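PDB 3KTN: carbohydrate kinase, pfkB family from Enterococcus faecalis, which probably phosphorylates a sugar acid such as 2-keto-3-deoxygluconate, as a magnesium-binding member of the PfkB carbohydrate kinase family. Local coordinates for residues Lys145-Asp148 with Ala149-Leu153; Ala180-Met183 with Arg184-Tyr187. All coordinates share one frame; numbering follows the deposited sequence.

Contact 1: Lys145-Asp148 with Ala149-Leu153; sequences KTRD and AALIL
One turn of the alpha-helix 144-159, a helix packed against the large central sheet of this PfkB-family kinase, joins Arg147 to Leu151 both through the backbone and through side chains one turn apart. The amide N of Leu151 donates to Arg147 O over 3.0 Å with an N-H...O angle of 170°. Its neighbours in the same i to i+4 series, Ala149 N to Lys145 O and Ala150 N to Thr146 O, are more bent; the latter measures 2.9 Å with an angle of 152°. Ile152 N donates to Asp148 O to continue the series, and Ile152 CG1 rests 3.2 Å from that oxygen.

Outside the helical backbone, the side chains of Arg147 and Leu151 lie alongside each other and point the same way. With CG of Arg147 anti to its backbone nitrogen (chi1 172°), the aliphatic part of the chain reaches Leu151, whose CD1 is 4.0 Å from that CG. The guanidinium end turns elsewhere: NH1 is hydrogen-bonded to Leu140 O, while the side chain also touches Phe182 and Gln186 of helix 177-190. On another flank, the small methyls of Ala149 and Ala150 meet Phe8 of strand 4-8. Helix 144-159 thus packs on the central sheet through these alanines and on helix 177-190 through Arg147 and Leu151, as a helix flanking the sheet in the alpha/beta ribokinase-type fold.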
ATOM      1  N   LYS A 145     -12.076  -7.771  38.638  1.00 40.20           N
ATOM      2  CA  LYS A 145     -10.879  -7.040  39.047  1.00 40.09           C
ATOM      3  C   LYS A 145     -10.851  -5.593  38.562  1.00 38.89           C
ATOM      4  O   LYS A 145     -10.467  -4.701  39.314  1.00 39.04           O
ATOM      5  CB  LYS A 145      -9.616  -7.764  38.574  1.00 42.12           C
ATOM      6  CG  LYS A 145      -9.371  -9.091  39.280  1.00 45.17           C
ATOM      7  CD  LYS A 145      -8.014  -9.669  38.924  1.00 46.40           C
ATOM      8  CE  LYS A 145      -7.820 -11.042  39.544  1.00 49.42           C
ATOM      9  NZ  LYS A 145      -6.504 -11.635  39.167  1.00 53.52           N
ATOM     10  N   THR A 146     -11.247  -5.353  37.313  1.00 39.66           N
ATOM     11  CA  THR A 146     -11.255  -3.985  36.801  1.00 38.12           C
ATOM     12  C   THR A 146     -12.405  -3.227  37.460  1.00 38.80           C
ATOM     13  O   THR A 146     -12.323  -2.018  37.686  1.00 38.14           O
ATOM     14  CB  THR A 146     -11.415  -3.934  35.249  1.00 36.63           C
ATOM     15  OG1 THR A 146     -12.645  -4.556  34.856  1.00 35.43           O
ATOM     16  CG2 THR A 146     -10.257  -4.660  34.568  1.00 35.63           C
ATOM     17  N   ARG A 147     -13.482  -3.944  37.769  1.00 40.90           N
ATOM     18  CA  ARG A 147     -14.632  -3.322  38.418  1.00 43.48           C
ATOM     19  C   ARG A 147     -14.259  -2.872  39.832  1.00 43.16           C
ATOM     20  O   ARG A 147     -14.524  -1.731  40.219  1.00 43.40           O
ATOM     21  CB  ARG A 147     -15.817  -4.293  38.472  1.00 43.79           C
ATOM     22  CG  ARG A 147     -16.989  -3.773  39.307  1.00 47.42           C
ATOM     23  CD  ARG A 147     -18.261  -4.576  39.081  1.00 48.92           C
ATOM     24  NE  ARG A 147     -18.046  -6.011  39.246  1.00 52.24           N
ATOM     25  CZ  ARG A 147     -18.012  -6.883  38.244  1.00 54.69           C
ATOM     26  NH1 ARG A 147     -18.182  -6.468  36.993  1.00 55.46           N
ATOM     27  NH2 ARG A 147     -17.802  -8.169  38.490  1.00 55.87           N
ATOM     28  N   ASP A 148     -13.634  -3.763  40.596  1.00 44.99           N
ATOM     29  CA  ASP A 148     -13.230  -3.430  41.961  1.00 46.98           C
ATOM     30  C   ASP A 148     -12.240  -2.275  41.970  1.00 46.46           C
ATOM     31  O   ASP A 148     -12.255  -1.439  42.874  1.00 47.15           O
ATOM     32  CB  ASP A 148     -12.601  -4.643  42.660  1.00 49.78           C
ATOM     33  CG  ASP A 148     -13.572  -5.801  42.809  1.00 53.01           C
ATOM     34  OD1 ASP A 148     -14.786  -5.549  42.969  1.00 52.55           O
ATOM     35  OD2 ASP A 148     -13.119  -6.967  42.782  1.00 56.44           O
ATOM     36  N   ALA A 149     -11.374  -2.228  40.962  1.00 44.80           N
ATOM     37  CA  ALA A 149     -10.389  -1.156  40.872  1.00 42.66           C
ATOM     38  C   ALA A 149     -11.073   0.167  40.553  1.00 40.81           C
ATOM     39  O   ALA A 149     -10.732   1.203  41.122  1.00 40.76           O
ATOM     40  CB  ALA A 149      -9.346  -1.480  39.804  1.00 43.13           C
ATOM     41  N   ALA A 150     -12.046   0.128  39.650  1.00 40.15           N
ATOM     42  CA  ALA A 150     -12.762   1.340  39.268  1.00 42.30           C
ATOM     43  C   ALA A 150     -13.515   1.932  40.463  1.00 42.72           C
ATOM     44  O   ALA A 150     -13.446   3.135  40.716  1.00 43.77           O
ATOM     45  CB  ALA A 150     -13.733   1.034  38.124  1.00 40.88           C
ATOM     46  N   LEU A 151     -14.225   1.079  41.196  1.00 43.62           N
ATOM     47  CA  LEU A 151     -14.988   1.515  42.363  1.00 44.65           C
ATOM     48  C   LEU A 151     -14.078   2.140  43.417  1.00 45.07           C
ATOM     49  O   LEU A 151     -14.373   3.210  43.952  1.00 46.51           O
ATOM     50  CB  LEU A 151     -15.758   0.329  42.950  1.00 43.17           C
ATOM     51  CG  LEU A 151     -16.815  -0.216  41.980  1.00 42.51           C
ATOM     52  CD1 LEU A 151     -17.428  -1.496  42.510  1.00 42.75           C
ATOM     53  CD2 LEU A 151     -17.879   0.845  41.766  1.00 41.99           C
ATOM     54  N   ILE A 152     -12.963   1.481  43.703  1.00 45.39           N
ATOM     55  CA  ILE A 152     -12.015   1.997  44.681  1.00 44.64           C
ATOM     56  C   ILE A 152     -11.470   3.351  44.242  1.00 45.74           C
ATOM     57  O   ILE A 152     -11.324   4.267  45.056  1.00 47.29           O
ATOM     58  CB  ILE A 152     -10.846   1.014  44.880  1.00 45.01           C
ATOM     59  CG1 ILE A 152     -11.334  -0.194  45.686  1.00 45.94           C
ATOM     60  CG2 ILE A 152      -9.671   1.712  45.561  1.00 42.23           C
ATOM     61  CD1 ILE A 152     -10.287  -1.279  45.881  1.00 46.08           C
ATOM     62  N   LEU A 153     -11.173   3.483  42.954  1.00 44.94           N
ATOM     63  CA  LEU A 153     -10.646   4.738  42.433  1.00 43.00           C
ATOM     64  C   LEU A 153     -11.651   5.873  42.577  1.00 41.65           C
ATOM     65  O   LEU A 153     -11.283   6.995  42.925  1.00 40.53           O
ATOM     66  CB  LEU A 153     -10.259   4.585  40.959  1.00 44.19           C
ATOM     67  CG  LEU A 153      -9.864   5.869  40.225  1.00 42.91           C
ATOM     68  CD1 LEU A 153      -8.753   6.585  40.977  1.00 42.87           C
ATOM     69  CD2 LEU A 153      -9.418   5.516  38.810  1.00 44.16           C
TER

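Contact 2: Ala180-Met183 with Arg184-Tyr187; sequences ALFM and RQQY
Met183, modelled as selenomethionine, reaches Tyr187 one turn further along helix 177-190, the connecting helix of the beta-alpha-beta unit formed with strands 163-167 and 196-198. From CB, which sits 3.2 Å from Arg184 N, the chain of Met183 runs through CG and SE, the links at which it bends, at both chi2 and chi3. That folding swings the terminal methyl round to the tyrosine, where CE lies 3.3 Å from Tyr187 CE1 and 3.8 Å from Tyr187 CD1. The two side chains cross at a slant, and Leu140 of helix 138-142 touches both. Tyr187 is secured further out: its hydroxyl is hydrogen-bonded to Asn169 N, and Phe166 meets its ring edge-to-face.

The backbone beneath ties the same two residues together, since Tyr187 N donates to Met183 O over 2.9 Å at an angle of 160°. Arg184 N to Ala180 O and Gln185 N to Leu181 O repeat the i to i+4 pattern, whereas Gln186 N to Phe182 O, at 3.3 Å, is weak. Around the helix from the selenomethionine, the bend of Gln186 at chi2 brings its side chain against Phe182, with the amide end over one face of the ring. The aliphatic part takes part as well: Gln186 CG lies 3.2 Å from Phe182 O and 4.1 Å from Phe182 CE2.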
ATOM      1  N   ALA A 180     -27.738  -7.332  32.117  1.00 72.54           N
ATOM      2  CA  ALA A 180     -28.165  -5.943  32.222  1.00 72.18           C
ATOM      3  C   ALA A 180     -28.427  -5.601  33.683  1.00 72.40           C
ATOM      4  O   ALA A 180     -28.009  -4.549  34.170  1.00 72.31           O
ATOM      5  CB  ALA A 180     -29.424  -5.719  31.395  1.00 71.29           C
ATOM      6  N   LEU A 181     -29.120  -6.497  34.378  1.00 72.57           N
ATOM      7  CA  LEU A 181     -29.432  -6.299  35.787  1.00 72.82           C
ATOM      8  C   LEU A 181     -28.153  -6.257  36.612  1.00 72.49           C
ATOM      9  O   LEU A 181     -28.016  -5.438  37.520  1.00 72.42           O
ATOM     10  CB  LEU A 181     -30.340  -7.423  36.294  1.00 72.83           C
ATOM     11  CG  LEU A 181     -31.736  -7.503  35.673  1.00 73.18           C
ATOM     12  CD1 LEU A 181     -32.460  -8.726  36.211  1.00 72.91           C
ATOM     13  CD2 LEU A 181     -32.517  -6.231  35.984  1.00 72.40           C
ATOM     14  N   PHE A 182     -27.215  -7.141  36.290  1.00 72.18           N
ATOM     15  CA  PHE A 182     -25.948  -7.185  37.005  1.00 72.03           C
ATOM     16  C   PHE A 182     -25.225  -5.855  36.849  1.00 71.72           C
ATOM     17  O   PHE A 182     -24.706  -5.302  37.819  1.00 72.37           O
ATOM     18  CB  PHE A 182     -25.059  -8.306  36.468  1.00 72.56           C
ATOM     19  CG  PHE A 182     -23.774  -8.471  37.229  1.00 73.31           C
ATOM     20  CD1 PHE A 182     -23.776  -9.005  38.514  1.00 73.32           C
ATOM     21  CD2 PHE A 182     -22.565  -8.066  36.674  1.00 73.04           C
ATOM     22  CE1 PHE A 182     -22.593  -9.131  39.238  1.00 73.56           C
ATOM     23  CE2 PHE A 182     -21.375  -8.188  37.388  1.00 73.49           C
ATOM     24  CZ  PHE A 182     -21.390  -8.720  38.674  1.00 73.47           C
HETATM   25  N   MSE A 183     -25.194  -5.341  35.624  1.00 70.98           N
HETATM   26  CA  MSE A 183     -24.528  -4.073  35.368  1.00 70.68           C
HETATM   27  C   MSE A 183     -25.231  -2.927  36.070  1.00 67.03           C
HETATM   28  O   MSE A 183     -24.597  -1.949  36.462  1.00 66.29           O
HETATM   29  CB  MSE A 183     -24.441  -3.810  33.867  1.00 76.31           C
HETATM   30  CG  MSE A 183     -23.456  -4.732  33.168  1.00 84.32           C
HETATM   31 SE   MSE A 183     -21.816  -4.932  34.201  1.00 96.41          SE
HETATM   32  CE  MSE A 183     -21.234  -3.088  34.192  1.00 92.25           C
ATOM     33  N   ARG A 184     -26.544  -3.054  36.220  1.00 63.97           N
ATOM     34  CA  ARG A 184     -27.339  -2.047  36.910  1.00 60.65           C
ATOM     35  C   ARG A 184     -26.732  -1.846  38.296  1.00 57.29           C
ATOM     36  O   ARG A 184     -26.430  -0.725  38.709  1.00 55.81           O
ATOM     37  CB  ARG A 184     -28.784  -2.531  37.056  1.00 62.65           C
ATOM     38  CG  ARG A 184     -29.567  -1.821  38.153  1.00 65.91           C
ATOM     39  CD  ARG A 184     -30.509  -0.782  37.588  1.00 68.15           C
ATOM     40  NE  ARG A 184     -31.816  -1.350  37.270  1.00 70.94           N
ATOM     41  CZ  ARG A 184     -32.785  -1.553  38.160  1.00 72.52           C
ATOM     42  NH1 ARG A 184     -32.599  -1.232  39.436  1.00 71.47           N
ATOM     43  NH2 ARG A 184     -33.942  -2.071  37.772  1.00 72.18           N
ATOM     44  N   GLN A 185     -26.550  -2.958  38.999  1.00 54.68           N
ATOM     45  CA  GLN A 185     -25.991  -2.958  40.345  1.00 53.02           C
ATOM     46  C   GLN A 185     -24.628  -2.284  40.420  1.00 51.04           C
ATOM     47  O   GLN A 185     -24.364  -1.501  41.332  1.00 51.06           O
ATOM     48  CB  GLN A 185     -25.865  -4.397  40.852  1.00 52.49           C
ATOM     49  CG  GLN A 185     -27.180  -5.141  40.939  1.00 52.84           C
ATOM     50  CD  GLN A 185     -26.988  -6.617  41.218  1.00 54.23           C
ATOM     51  OE1 GLN A 185     -26.336  -6.996  42.191  1.00 54.65           O
ATOM     52  NE2 GLN A 185     -27.559  -7.461  40.365  1.00 55.06           N
ATOM     53  N   GLN A 186     -23.759  -2.595  39.463  1.00 49.18           N
ATOM     54  CA  GLN A 186     -22.419  -2.023  39.455  1.00 46.70           C
ATOM     55  C   GLN A 186     -22.443  -0.525  39.196  1.00 45.00           C
ATOM     56  O   GLN A 186     -21.682   0.223  39.798  1.00 44.35           O
ATOM     57  CB  GLN A 186     -21.557  -2.738  38.417  1.00 47.19           C
ATOM     58  CG  GLN A 186     -21.740  -4.249  38.450  1.00 47.73           C
ATOM     59  CD  GLN A 186     -21.661  -4.823  39.859  1.00 47.79           C
ATOM     60  OE1 GLN A 186     -22.238  -5.871  40.142  1.00 48.37           O
ATOM     61  NE2 GLN A 186     -20.936  -4.145  40.741  1.00 47.17           N
ATOM     62  N   TYR A 187     -23.326  -0.082  38.310  1.00 45.92           N
ATOM     63  CA  TYR A 187     -23.434   1.340  38.015  1.00 47.24           C
ATOM     64  C   TYR A 187     -23.987   2.083  39.232  1.00 47.73           C
ATOM     65  O   TYR A 187     -23.531   3.182  39.568  1.00 47.07           O
ATOM     66  CB  TYR A 187     -24.342   1.557  36.797  1.00 49.71           C
ATOM     67  CG  TYR A 187     -23.648   1.357  35.459  1.00 52.79           C
ATOM     68  CD1 TYR A 187     -22.840   0.243  35.221  1.00 54.03           C
ATOM     69  CD2 TYR A 187     -23.808   2.280  34.428  1.00 54.32           C
ATOM     70  CE1 TYR A 187     -22.207   0.058  33.987  1.00 53.89           C
ATOM     71  CE2 TYR A 187     -23.180   2.103  33.190  1.00 53.85           C
ATOM     72  CZ  TYR A 187     -22.383   0.991  32.978  1.00 53.52           C
ATOM     73  OH  TYR A 187     -21.768   0.818  31.757  1.00 53.57           O
TER

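Contact 1 closes before contact 2 opens along the chain, and their centres are 14 Å apart on the same side of the protein's centre. Each lies within a single helix, 144-159 for the first and 177-190 for the second, with strand 163-167 of the large mixed sheet between them in sequence. The two helices meet directly: Arg147 CD is within packing distance of the side chain of Gln186, and Arg147 NH2 lies 3.6 Å from Phe182 CZ. Arg147 thus takes part both in contact 1 and in the packing between the two helices. Both contacts lie away from the magnesium site at Asp274 and Ile276, in two helices that flank the large sheet.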